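Local coordinates for endo-1,4-b-d-mannanase (Trichoderma reesei, PDB 1QNR), which probably hydrolyses internal beta-1,4-mannosidic bonds of mannans, as an endo-acting family 5 glycoside hydrolase built on a TIM barrel, at residues D245-N250 with N255-T260; C272-Y277 with A288-T293; G167-C172 with T239-P244. All blocks are in the same frame, centred on the assembly; numbering follows the deposited sequence.

How the contacts relate
All three contacts lie along neighbouring TIM-barrel strands, 238-242 and 272-277, and adjoining helices and loops. Contact 3, nearest the chain centre, and contact 1 grip two linked mannose units in what is, as in other family 5 enzymes, probably the substrate cleft at the C-terminal ends of the strands; contact 2 lies farther off, the Tyr277 side chain about 10 Å from a mannose. Between centres, contacts 1 and 3 are about 13 Å apart and joined by a hydrogen bond from Trp257 NE1 to His241 O (2.8 Å); contacts 2 and 3, about 14 Å, by one between Glu275 OE1 and His241 NE2 (2.7 Å); contacts 1 and 2, about 11 Å, by Asn255 OD1 with Thr293 OG1 (2.8 Å).

Contact 1 (D245-N250 with N255-T260). With NAG (2-acetamido-2-deoxy-beta-D-glucopyranose), chain H; BMA (beta-D-mannopyranose), chain B; BMA (beta-D-mannopyranose), chain C.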
loop_
_atom_site.group_PDB
_atom_site.type_symbol
_atom_site.label_atom_id
_atom_site.label_comp_id
_atom_site.label_asym_id
_atom_site.label_seq_id
_atom_site.Cartn_x
_atom_site.Cartn_y
_atom_site.Cartn_z
ATOM N N ASP A 245 -5.382 16.228 8.406
ATOM C CA ASP A 245 -4.629 17.464 8.104
ATOM C C ASP A 245 -4.588 17.827 6.645
ATOM O O ASP A 245 -4.465 19.025 6.359
ATOM C CB ASP A 245 -3.154 17.374 8.575
ATOM C CG ASP A 245 -3.006 17.100 10.053
ATOM O OD1 ASP A 245 -3.441 17.969 10.799
ATOM O OD2 ASP A 245 -2.501 16.012 10.398
ATOM N N SER A 246 -4.640 16.904 5.701
ATOM C CA SER A 246 -4.595 17.228 4.288
ATOM C C SER A 246 -6.021 17.399 3.761
ATOM O O SER A 246 -6.227 17.966 2.664
ATOM C CB SER A 246 -4.061 16.024 3.441
ATOM O OG SER A 246 -2.681 15.882 3.703
ATOM N N TRP A 247 -6.998 16.843 4.516
ATOM C CA TRP A 247 -8.356 16.803 3.942
ATOM C C TRP A 247 -9.313 17.859 4.529
ATOM O O TRP A 247 -10.496 17.933 4.145
ATOM C CB TRP A 247 -8.961 15.401 4.230
ATOM C CG TRP A 247 -8.248 14.283 3.492
ATOM C CD1 TRP A 247 -7.305 14.409 2.484
ATOM C CD2 TRP A 247 -8.499 12.876 3.614
ATOM N NE1 TRP A 247 -6.928 13.142 2.006
ATOM C CE2 TRP A 247 -7.641 12.204 2.711
ATOM C CE3 TRP A 247 -9.323 12.119 4.479
ATOM C CZ2 TRP A 247 -7.619 10.790 2.615
ATOM C CZ3 TRP A 247 -9.349 10.723 4.343
ATOM C CH2 TRP A 247 -8.498 10.101 3.419
ATOM N N GLY A 248 -8.807 18.644 5.493
ATOM C CA GLY A 248 -9.699 19.729 6.015
ATOM C C GLY A 248 -10.683 19.254 7.045
ATOM O O GLY A 248 -11.737 19.928 7.260
ATOM N N THR A 249 -10.463 18.100 7.702
ATOM C CA THR A 249 -11.404 17.606 8.707
ATOM C C THR A 249 -10.734 17.603 10.073
ATOM O O THR A 249 -9.516 17.729 10.152
ATOM C CB THR A 249 -11.958 16.195 8.343
ATOM O OG1 THR A 249 -10.803 15.337 8.291
ATOM C CG2 THR A 249 -12.632 16.125 7.006
ATOM N N ASN A 250 -11.468 17.398 11.160
ATOM C CA ASN A 250 -10.809 17.299 12.479
ATOM C C ASN A 250 -10.388 15.830 12.741
ATOM O O ASN A 250 -10.763 14.934 11.967
ATOM C CB ASN A 250 -11.622 17.914 13.588
ATOM C CG ASN A 250 -12.876 17.173 13.842
ATOM O OD1 ASN A 250 -13.053 15.978 13.776
ATOM N ND2 ASN A 250 -13.946 17.932 14.249
ATOM N N ASN A 255 -12.974 8.555 13.335
ATOM C CA ASN A 255 -13.655 7.353 13.841
ATOM C C ASN A 255 -14.828 6.986 12.937
ATOM O O ASN A 255 -15.014 5.800 12.605
ATOM C CB ASN A 255 -14.134 7.574 15.308
ATOM C CG ASN A 255 -12.890 7.781 16.161
ATOM O OD1 ASN A 255 -12.057 6.884 16.403
ATOM N ND2 ASN A 255 -12.629 9.028 16.628
ATOM N N GLY A 256 -15.657 7.976 12.531
ATOM C CA GLY A 256 -16.770 7.688 11.620
ATOM C C GLY A 256 -16.286 7.221 10.239
ATOM O O GLY A 256 -16.933 6.414 9.565
ATOM N N TRP A 257 -15.156 7.809 9.748
ATOM C CA TRP A 257 -14.550 7.345 8.488
ATOM C C TRP A 257 -14.191 5.841 8.537
ATOM O O TRP A 257 -14.490 5.100 7.566
ATOM C CB TRP A 257 -13.299 8.190 8.204
ATOM C CG TRP A 257 -12.589 7.933 6.905
ATOM C CD1 TRP A 257 -11.378 7.297 6.737
ATOM C CD2 TRP A 257 -12.979 8.352 5.582
ATOM N NE1 TRP A 257 -11.008 7.244 5.403
ATOM C CE2 TRP A 257 -11.989 7.929 4.684
ATOM C CE3 TRP A 257 -14.085 9.065 5.070
ATOM C CZ2 TRP A 257 -12.026 8.221 3.313
ATOM C CZ3 TRP A 257 -14.156 9.318 3.706
ATOM C CH2 TRP A 257 -13.131 8.903 2.846
ATOM N N ILE A 258 -13.592 5.392 9.652
ATOM C CA ILE A 258 -13.323 3.943 9.781
ATOM C C ILE A 258 -14.633 3.162 9.795
ATOM O O ILE A 258 -14.749 2.114 9.136
ATOM C CB ILE A 258 -12.535 3.723 11.120
ATOM C CG1 ILE A 258 -11.140 4.389 11.034
ATOM C CG2 ILE A 258 -12.423 2.223 11.404
ATOM C CD1 ILE A 258 -10.531 4.588 12.451
ATOM N N GLN A 259 -15.626 3.598 10.631
ATOM C CA GLN A 259 -16.872 2.830 10.755
ATOM C C GLN A 259 -17.622 2.714 9.403
ATOM O O GLN A 259 -18.138 1.626 9.101
ATOM C CB GLN A 259 -17.796 3.520 11.798
ATOM C CG GLN A 259 -17.193 3.452 13.207
ATOM C CD GLN A 259 -17.937 4.323 14.221
ATOM O OE1 GLN A 259 -18.460 5.373 13.905
ATOM N NE2 GLN A 259 -17.930 3.794 15.449
ATOM N N THR A 260 -17.734 3.807 8.629
ATOM C CA THR A 260 -18.467 3.710 7.361
ATOM C C THR A 260 -17.770 2.801 6.350
ATOM O O THR A 260 -18.437 2.058 5.606
ATOM C CB THR A 260 -18.715 5.073 6.703
ATOM O OG1 THR A 260 -17.489 5.809 6.565
ATOM C CG2 THR A 260 -19.678 5.957 7.544
HETATM C C1 NAG H . -15.367 17.883 14.984
HETATM C C2 NAG H . -15.939 18.213 16.325
HETATM C C3 NAG H . -17.294 17.573 16.590
HETATM C C4 NAG H . -18.090 17.563 15.272
HETATM C C5 NAG H . -17.331 16.798 14.153
HETATM C C6 NAG H . -18.143 16.780 12.871
HETATM C C7 NAG H . -13.963 18.522 17.844
HETATM C C8 NAG H . -13.311 17.987 19.071
HETATM N N2 NAG H . -15.028 17.796 17.422
HETATM O O3 NAG H . -17.926 18.337 17.626
HETATM O O4 NAG H . -19.359 16.881 15.439
HETATM O O5 NAG H . -16.108 17.435 13.867
HETATM O O6 NAG H . -17.446 16.370 11.763
HETATM O O7 NAG H . -13.617 19.476 17.302
HETATM C C1 BMA B . -6.586 17.954 -1.763
HETATM C C2 BMA B . -6.590 16.619 -0.988
HETATM C C3 BMA B . -5.159 16.148 -0.641
HETATM C C4 BMA B . -4.300 16.128 -1.909
HETATM C C5 BMA B . -4.363 17.513 -2.632
HETATM C C6 BMA B . -3.432 17.711 -3.801
HETATM O O1 BMA B . -7.919 18.264 -2.168
HETATM O O2 BMA B . -7.254 15.611 -1.768
HETATM O O3 BMA B . -5.298 14.783 -0.165
HETATM O O4 BMA B . -2.937 15.891 -1.652
HETATM O O5 BMA B . -5.779 17.720 -2.978
HETATM O O6 BMA B . -3.811 17.129 -5.044
HETATM C C1 BMA C . -2.509 14.548 -1.664
HETATM C C2 BMA C . -0.972 14.602 -1.837
HETATM C C3 BMA C . -0.375 13.197 -1.718
HETATM C C4 BMA C . -0.903 12.497 -0.472
HETATM C C5 BMA C . -2.428 12.540 -0.353
HETATM C C6 BMA C . -2.912 12.130 1.084
HETATM O O2 BMA C . -0.383 15.435 -0.827
HETATM O O3 BMA C . 1.027 13.188 -1.728
HETATM O O4 BMA C . -0.418 11.146 -0.508
HETATM O O5 BMA C . -2.854 13.958 -0.370
HETATM O O6 BMA C . -4.330 12.091 0.879
#
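Trp247 turns the edge of its indole toward the face of Trp257 in an offset edge-to-face pair. The six-membered rings stand with their centroids 5.4 Å apart and their planes at 66°, and the nearest atoms are Trp247 CZ3 and Trp257 CZ2 at 3.8 Å. CZ3 of Trp247 lies above the Trp257 plane, displaced toward the rim of that ring, while Trp257 NE1 comes up near the plane of the Trp247 indole. Trp257 swings its ring out from the helix with CG anti to the backbone N (chi1 -176°), which carries the indole across to its partner and lets NE1 bond the carbonyl of His241.

The pair bridges the short helix 244-247, which follows barrel strand 238-242, and the longer helix 253-267 packed outside the barrel; Leu242 of that strand and Pro217 touch both indoles. Tryptophan suits position 247 because one ring does two jobs: its six-membered part packs against Trp257, while NE1 faces two mannose units. NE1 donates to O6 of the mannose in chain C at 3.0 Å, and a weak second bond runs from NE1 to O3 of the mannose in chain B at 3.2 Å.

Beyond Trp247 the chain leaves the helix through Gly248, whose positive phi would press any beta carbon against the preceding carbonyl oxygen. Asn250 carries an N-linked N-acetylglucosamine, its ND2 bonded covalently to C1, while its OD1 accepts from Trp253 N and Thr252 OG1.

Contact 2 (C272-Y277 with A288-T293); sequences CVFEEY and APWQTT
Tyr277 and Trp290 pack side by side where barrel strand 272-277 meets helix 283-295, the first two elements of a beta-alpha-beta unit that strand 300-309 completes. The helix runs back almost antiparallel to the strand, 162° between their directions, with the two axes 11.3 Å apart at closest approach. Large side chains have to span that distance, and aromatic residues suit it on both sides.

The tight part of the contact lies between Trp290 and the two strand aromatics. Trp290 CE3 lies 3.9 Å from Tyr277 CD1, which comes in at the edge of the indole, near its plane, as the two side chains slide past each other in opposite directions. Phe274 meets the same residue at its CB: Phe274 CE2 touches Trp290 CB at 4.1 Å, with the methylene near the plane of the phenyl ring. The two strand aromatics also hold each other, since Tyr277 CD2 sits over the centre of the Phe274 ring. With CG between the backbone N and the carbonyl carbon (chi1 55°), the phenol of Tyr277 lies back over Phe274. Ile258 of the neighbouring helix 253-267 touches both Phe274 and Trp290, and Trp290 NE1 bonds Tyr251 O.

The outer side of the helix is looser. Pro289 and Thr292 are exposed there, and Ala288 points away from the strand.

At the Tyr277 end of the strand the contact turns polar. Glutamine suits position 291 because its chain, extended beyond CG, carries an amide N-H to the phenol of Tyr277, whose oxygen is also bonded to Asp303 OD1. Amide and ring stand nearly perpendicular, and Gln291 NE2 donates almost straight to Tyr277 OH at 3.0 Å.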
loop_
_atom_site.group_PDB
_atom_site.type_symbol
_atom_site.label_atom_id
_atom_site.label_comp_id
_atom_site.label_asym_id
_atom_site.label_seq_id
_atom_site.Cartn_x
_atom_site.Cartn_y
_atom_site.Cartn_z
ATOM N N CYS A 272 -11.872 -5.229 5.269
ATOM C CA CYS A 272 -11.217 -3.974 4.927
ATOM C C CYS A 272 -9.873 -3.894 5.661
ATOM O O CYS A 272 -9.660 -4.436 6.768
ATOM C CB CYS A 272 -11.988 -2.802 5.565
ATOM S SG CYS A 272 -12.998 -1.746 4.487
ATOM N N VAL A 273 -8.871 -3.220 5.018
ATOM C CA VAL A 273 -7.571 -2.891 5.639
ATOM C C VAL A 273 -7.461 -1.358 5.734
ATOM O O VAL A 273 -7.586 -0.640 4.712
ATOM C CB VAL A 273 -6.357 -3.457 4.855
ATOM C CG1 VAL A 273 -5.000 -3.015 5.457
ATOM C CG2 VAL A 273 -6.409 -4.994 4.847
ATOM N N PHE A 274 -7.255 -0.890 6.967
ATOM C CA PHE A 274 -7.037 0.540 7.275
ATOM C C PHE A 274 -5.534 0.780 6.964
ATOM O O PHE A 274 -4.677 0.557 7.849
ATOM C CB PHE A 274 -7.424 0.775 8.725
ATOM C CG PHE A 274 -7.296 2.122 9.361
ATOM C CD1 PHE A 274 -7.248 3.269 8.556
ATOM C CD2 PHE A 274 -7.262 2.270 10.750
ATOM C CE1 PHE A 274 -7.194 4.524 9.198
ATOM C CE2 PHE A 274 -7.175 3.508 11.393
ATOM C CZ PHE A 274 -7.168 4.641 10.585
ATOM N N GLU A 275 -5.220 1.078 5.706
ATOM C CA GLU A 275 -3.870 0.858 5.141
ATOM C C GLU A 275 -2.872 1.990 5.326
ATOM O O GLU A 275 -1.661 1.720 5.235
ATOM C CB GLU A 275 -4.067 0.558 3.629
ATOM C CG GLU A 275 -2.773 0.244 2.855
ATOM C CD GLU A 275 -3.038 -0.035 1.376
ATOM O OE1 GLU A 275 -3.532 0.855 0.653
ATOM O OE2 GLU A 275 -2.624 -1.183 0.951
ATOM N N GLU A 276 -3.342 3.225 5.571
ATOM C CA GLU A 276 -2.461 4.334 5.932
ATOM C C GLU A 276 -3.190 5.277 6.871
ATOM O O GLU A 276 -4.404 5.505 6.622
ATOM C CB GLU A 276 -2.006 5.204 4.742
ATOM C CG GLU A 276 -1.170 4.544 3.631
ATOM C CD GLU A 276 -0.742 5.522 2.593
ATOM O OE1 GLU A 276 -0.868 6.779 2.802
ATOM O OE2 GLU A 276 -0.283 5.154 1.477
ATOM N N TYR A 277 -2.514 5.892 7.831
ATOM C CA TYR A 277 -3.147 6.966 8.633
ATOM C C TYR A 277 -2.051 7.742 9.372
ATOM O O TYR A 277 -0.998 7.189 9.711
ATOM C CB TYR A 277 -4.175 6.415 9.633
ATOM C CG TYR A 277 -3.680 5.361 10.588
ATOM C CD1 TYR A 277 -3.095 5.631 11.840
ATOM C CD2 TYR A 277 -3.811 3.980 10.291
ATOM C CE1 TYR A 277 -2.685 4.643 12.710
ATOM C CE2 TYR A 277 -3.401 2.984 11.152
ATOM C CZ TYR A 277 -2.815 3.287 12.376
ATOM O OH TYR A 277 -2.380 2.295 13.258
ATOM N N ALA A 288 -4.402 7.031 18.738
ATOM C CA ALA A 288 -4.793 5.890 19.593
ATOM C C ALA A 288 -6.279 5.568 19.500
ATOM O O ALA A 288 -6.697 4.389 19.411
ATOM C CB ALA A 288 -4.296 6.144 21.048
ATOM N N PRO A 289 -7.212 6.549 19.549
ATOM C CA PRO A 289 -8.641 6.250 19.393
ATOM C C PRO A 289 -9.003 5.597 18.047
ATOM O O PRO A 289 -9.896 4.720 17.988
ATOM C CB PRO A 289 -9.323 7.622 19.593
ATOM C CG PRO A 289 -8.342 8.454 20.343
ATOM C CD PRO A 289 -6.954 7.984 19.889
ATOM N N TRP A 290 -8.268 5.981 16.982
ATOM C CA TRP A 290 -8.493 5.332 15.676
ATOM C C TRP A 290 -8.145 3.829 15.663
ATOM O O TRP A 290 -8.870 3.021 15.107
ATOM C CB TRP A 290 -7.692 6.033 14.574
ATOM C CG TRP A 290 -7.918 7.503 14.352
ATOM C CD1 TRP A 290 -9.013 8.295 14.743
ATOM C CD2 TRP A 290 -7.068 8.388 13.655
ATOM N NE1 TRP A 290 -8.839 9.584 14.368
ATOM C CE2 TRP A 290 -7.643 9.693 13.649
ATOM C CE3 TRP A 290 -5.839 8.231 12.935
ATOM C CZ2 TRP A 290 -7.046 10.798 13.060
ATOM C CZ3 TRP A 290 -5.252 9.313 12.321
ATOM C CH2 TRP A 290 -5.861 10.603 12.355
ATOM N N GLN A 291 -7.025 3.521 16.331
ATOM C CA GLN A 291 -6.589 2.104 16.409
ATOM C C GLN A 291 -7.627 1.341 17.232
ATOM O O GLN A 291 -7.974 0.229 16.798
ATOM C CB GLN A 291 -5.220 2.066 17.143
ATOM C CG GLN A 291 -4.117 2.742 16.331
ATOM C CD GLN A 291 -2.754 2.563 16.997
ATOM O OE1 GLN A 291 -2.664 2.610 18.272
ATOM N NE2 GLN A 291 -1.730 2.429 16.164
ATOM N N THR A 292 -8.170 1.932 18.325
ATOM C CA THR A 292 -9.207 1.187 19.057
ATOM C C THR A 292 -10.484 1.034 18.250
ATOM O O THR A 292 -11.109 -0.069 18.257
ATOM C CB THR A 292 -9.518 1.964 20.369
ATOM O OG1 THR A 292 -8.339 1.885 21.193
ATOM C CG2 THR A 292 -10.713 1.350 21.112
ATOM N N THR A 293 -10.923 2.056 17.525
ATOM C CA THR A 293 -12.096 1.910 16.660
ATOM C C THR A 293 -11.897 0.791 15.647
ATOM O O THR A 293 -12.781 -0.069 15.437
ATOM C CB THR A 293 -12.433 3.268 16.025
ATOM O OG1 THR A 293 -12.725 4.262 17.039
ATOM C CG2 THR A 293 -13.593 3.201 15.037
#

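Contact 3 (G167-C172 with T239-P244). With BMA (beta-D-mannopyranose), chain C; BMA (beta-D-mannopyranose), chain B.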
loop_
_atom_site.group_PDB
_atom_site.type_symbol
_atom_site.label_atom_id
_atom_site.label_comp_id
_atom_site.label_asym_id
_atom_site.label_seq_id
_atom_site.Cartn_x
_atom_site.Cartn_y
_atom_site.Cartn_z
ATOM N N GLY A 167 -2.188 0.245 -7.351
ATOM C CA GLY A 167 -1.350 1.457 -7.313
ATOM C C GLY A 167 -1.462 2.061 -5.915
ATOM O O GLY A 167 -2.276 1.660 -5.061
ATOM N N ASN A 168 -0.581 3.063 -5.690
ATOM C CA ASN A 168 -0.718 3.869 -4.468
ATOM C C ASN A 168 -1.708 5.028 -4.728
ATOM O O ASN A 168 -1.352 5.964 -5.484
ATOM C CB ASN A 168 0.612 4.450 -4.033
ATOM C CG ASN A 168 0.469 5.329 -2.769
ATOM O OD1 ASN A 168 -0.101 4.905 -1.740
ATOM N ND2 ASN A 168 0.970 6.551 -2.880
ATOM N N GLU A 169 -2.877 4.999 -4.076
ATOM C CA GLU A 169 -3.854 6.129 -4.087
ATOM C C GLU A 169 -4.330 6.490 -5.472
ATOM O O GLU A 169 -4.416 7.696 -5.804
ATOM C CB GLU A 169 -3.305 7.416 -3.353
ATOM C CG GLU A 169 -2.841 6.993 -1.932
ATOM C CD GLU A 169 -2.528 8.166 -1.047
ATOM O OE1 GLU A 169 -2.187 9.273 -1.502
ATOM O OE2 GLU A 169 -2.515 7.937 0.186
ATOM N N PRO A 170 -4.724 5.563 -6.366
ATOM C CA PRO A 170 -5.228 5.945 -7.699
ATOM C C PRO A 170 -6.397 6.930 -7.575
ATOM O O PRO A 170 -7.333 6.707 -6.781
ATOM C CB PRO A 170 -5.697 4.623 -8.312
ATOM C CG PRO A 170 -5.833 3.674 -7.161
ATOM C CD PRO A 170 -4.799 4.081 -6.127
ATOM N N ARG A 171 -6.356 7.997 -8.394
ATOM C CA ARG A 171 -7.449 8.968 -8.502
ATOM C C ARG A 171 -7.666 9.282 -9.974
ATOM O O ARG A 171 -6.752 9.106 -10.809
ATOM C CB ARG A 171 -7.168 10.307 -7.786
ATOM C CG ARG A 171 -6.968 10.190 -6.248
ATOM C CD ARG A 171 -6.772 11.651 -5.762
ATOM N NE ARG A 171 -6.648 11.703 -4.303
ATOM C CZ ARG A 171 -6.662 12.861 -3.595
ATOM N NH1 ARG A 171 -6.762 14.028 -4.245
ATOM N NH2 ARG A 171 -6.527 12.772 -2.281
ATOM N N CYS A 172 -8.842 9.824 -10.283
ATOM C CA CYS A 172 -9.098 10.309 -11.665
ATOM C C CYS A 172 -9.878 11.623 -11.432
ATOM O O CYS A 172 -11.133 11.552 -11.316
ATOM C CB CYS A 172 -9.774 9.213 -12.499
ATOM S SG CYS A 172 -9.831 9.541 -14.336
ATOM N N THR A 239 -9.304 -1.269 0.692
ATOM C CA THR A 239 -8.314 -0.436 1.395
ATOM C C THR A 239 -8.876 0.965 1.591
ATOM O O THR A 239 -9.614 1.511 0.735
ATOM C CB THR A 239 -6.983 -0.278 0.557
ATOM O OG1 THR A 239 -7.283 0.125 -0.803
ATOM C CG2 THR A 239 -6.228 -1.631 0.529
ATOM N N PHE A 240 -8.486 1.610 2.710
ATOM C CA PHE A 240 -8.795 3.052 2.854
ATOM C C PHE A 240 -7.699 3.726 3.694
ATOM O O PHE A 240 -6.990 3.038 4.455
ATOM C CB PHE A 240 -10.171 3.382 3.436
ATOM C CG PHE A 240 -10.397 2.868 4.840
ATOM C CD1 PHE A 240 -10.839 1.588 5.074
ATOM C CD2 PHE A 240 -10.151 3.701 5.927
ATOM C CE1 PHE A 240 -11.098 1.067 6.366
ATOM C CE2 PHE A 240 -10.375 3.209 7.271
ATOM C CZ PHE A 240 -10.857 1.882 7.447
ATOM N N HIS A 241 -7.462 5.025 3.458
ATOM C CA HIS A 241 -6.406 5.805 4.128
ATOM C C HIS A 241 -7.057 6.988 4.922
ATOM O O HIS A 241 -8.245 7.135 4.774
ATOM C CB HIS A 241 -5.424 6.387 3.063
ATOM C CG HIS A 241 -4.714 5.329 2.211
ATOM N ND1 HIS A 241 -3.843 5.665 1.183
ATOM C CD2 HIS A 241 -4.754 3.971 2.155
ATOM C CE1 HIS A 241 -3.325 4.595 0.620
ATOM N NE2 HIS A 241 -3.907 3.517 1.166
ATOM N N LEU A 242 -6.249 7.672 5.763
ATOM C CA LEU A 242 -6.930 8.708 6.590
ATOM C C LEU A 242 -5.886 9.798 6.956
ATOM O O LEU A 242 -4.922 9.576 7.708
ATOM C CB LEU A 242 -7.479 8.135 7.879
ATOM C CG LEU A 242 -8.020 9.102 8.968
ATOM C CD1 LEU A 242 -9.200 9.936 8.395
ATOM C CD2 LEU A 242 -8.498 8.302 10.204
ATOM N N TYR A 243 -6.168 11.031 6.470
ATOM C CA TYR A 243 -5.288 12.182 6.742
ATOM C C TYR A 243 -6.086 13.477 6.921
ATOM O O TYR A 243 -6.200 14.293 6.009
ATOM C CB TYR A 243 -4.291 12.375 5.577
ATOM C CG TYR A 243 -3.231 11.235 5.448
ATOM C CD1 TYR A 243 -2.152 11.197 6.300
ATOM C CD2 TYR A 243 -3.418 10.267 4.486
ATOM C CE1 TYR A 243 -1.216 10.158 6.181
ATOM C CE2 TYR A 243 -2.531 9.187 4.372
ATOM C CZ TYR A 243 -1.430 9.185 5.184
ATOM O OH TYR A 243 -0.423 8.211 5.060
ATOM N N PRO A 244 -6.663 13.629 8.131
ATOM C CA PRO A 244 -7.460 14.861 8.416
ATOM C C PRO A 244 -6.688 16.158 8.150
ATOM O O PRO A 244 -7.328 17.134 7.649
ATOM C CB PRO A 244 -7.804 14.702 9.886
ATOM C CG PRO A 244 -7.831 13.202 10.120
ATOM C CD PRO A 244 -6.629 12.727 9.287
HETATM C C1 BMA C . -2.509 14.548 -1.664
HETATM C C2 BMA C . -0.972 14.602 -1.837
HETATM C C3 BMA C . -0.375 13.197 -1.718
HETATM C C4 BMA C . -0.903 12.497 -0.472
HETATM C C5 BMA C . -2.428 12.540 -0.353
HETATM C C6 BMA C . -2.912 12.130 1.084
HETATM O O2 BMA C . -0.383 15.435 -0.827
HETATM O O3 BMA C . 1.027 13.188 -1.728
HETATM O O4 BMA C . -0.418 11.146 -0.508
HETATM O O5 BMA C . -2.854 13.958 -0.370
HETATM O O6 BMA C . -4.330 12.091 0.879
HETATM C C1 BMA B . -6.586 17.954 -1.763
HETATM C C2 BMA B . -6.590 16.619 -0.988
HETATM C C3 BMA B . -5.159 16.148 -0.641
HETATM C C4 BMA B . -4.300 16.128 -1.909
HETATM C C5 BMA B . -4.363 17.513 -2.632
HETATM C C6 BMA B . -3.432 17.711 -3.801
HETATM O O1 BMA B . -7.919 18.264 -2.168
HETATM O O2 BMA B . -7.254 15.611 -1.768
HETATM O O3 BMA B . -5.298 14.783 -0.165
HETATM O O4 BMA B . -2.937 15.891 -1.652
HETATM O O5 BMA B . -5.779 17.720 -2.978
HETATM O O6 BMA B . -3.811 17.129 -5.044
#
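The Asn-Glu-Pro sequence that family 5 glycoside hydrolases carry in the loop after a barrel strand, here strand 161-165, faces strand 238-242 beside two linked mannose units. The contact turns on one bond: His241 ND1 donates to Glu169 OE2 at 2.8 Å, in one of the two conformers of Glu169. The oxygen uses its anti lone pair and lies almost in the imidazole plane, while carboxylate and ring planes are 45° apart. Histidine suits the place because its second nitrogen, NE2, is bonded to Glu275 OE1, so both edges of the ring are fixed. A leucine at His241 would probably leave Glu169 OE2 and Glu275 OE1 without this shared partner and let the Glu169 carboxylate turn more easily.

The other oxygen, Glu169 OE1, accepts from O4 of the mannose in chain C at 2.8 Å and also from Trp114 NE1. Tyr243 brings CD2 to 3.9 Å from C6 of the same sugar, its OH tied to Glu276 OE1. Arg171, extended from CG to NE and salt-bridged to Glu205, spreads its guanidinium edge toward the next unit: NH1 and NH2 each bond O2 of the mannose in chain B at 3.0 Å.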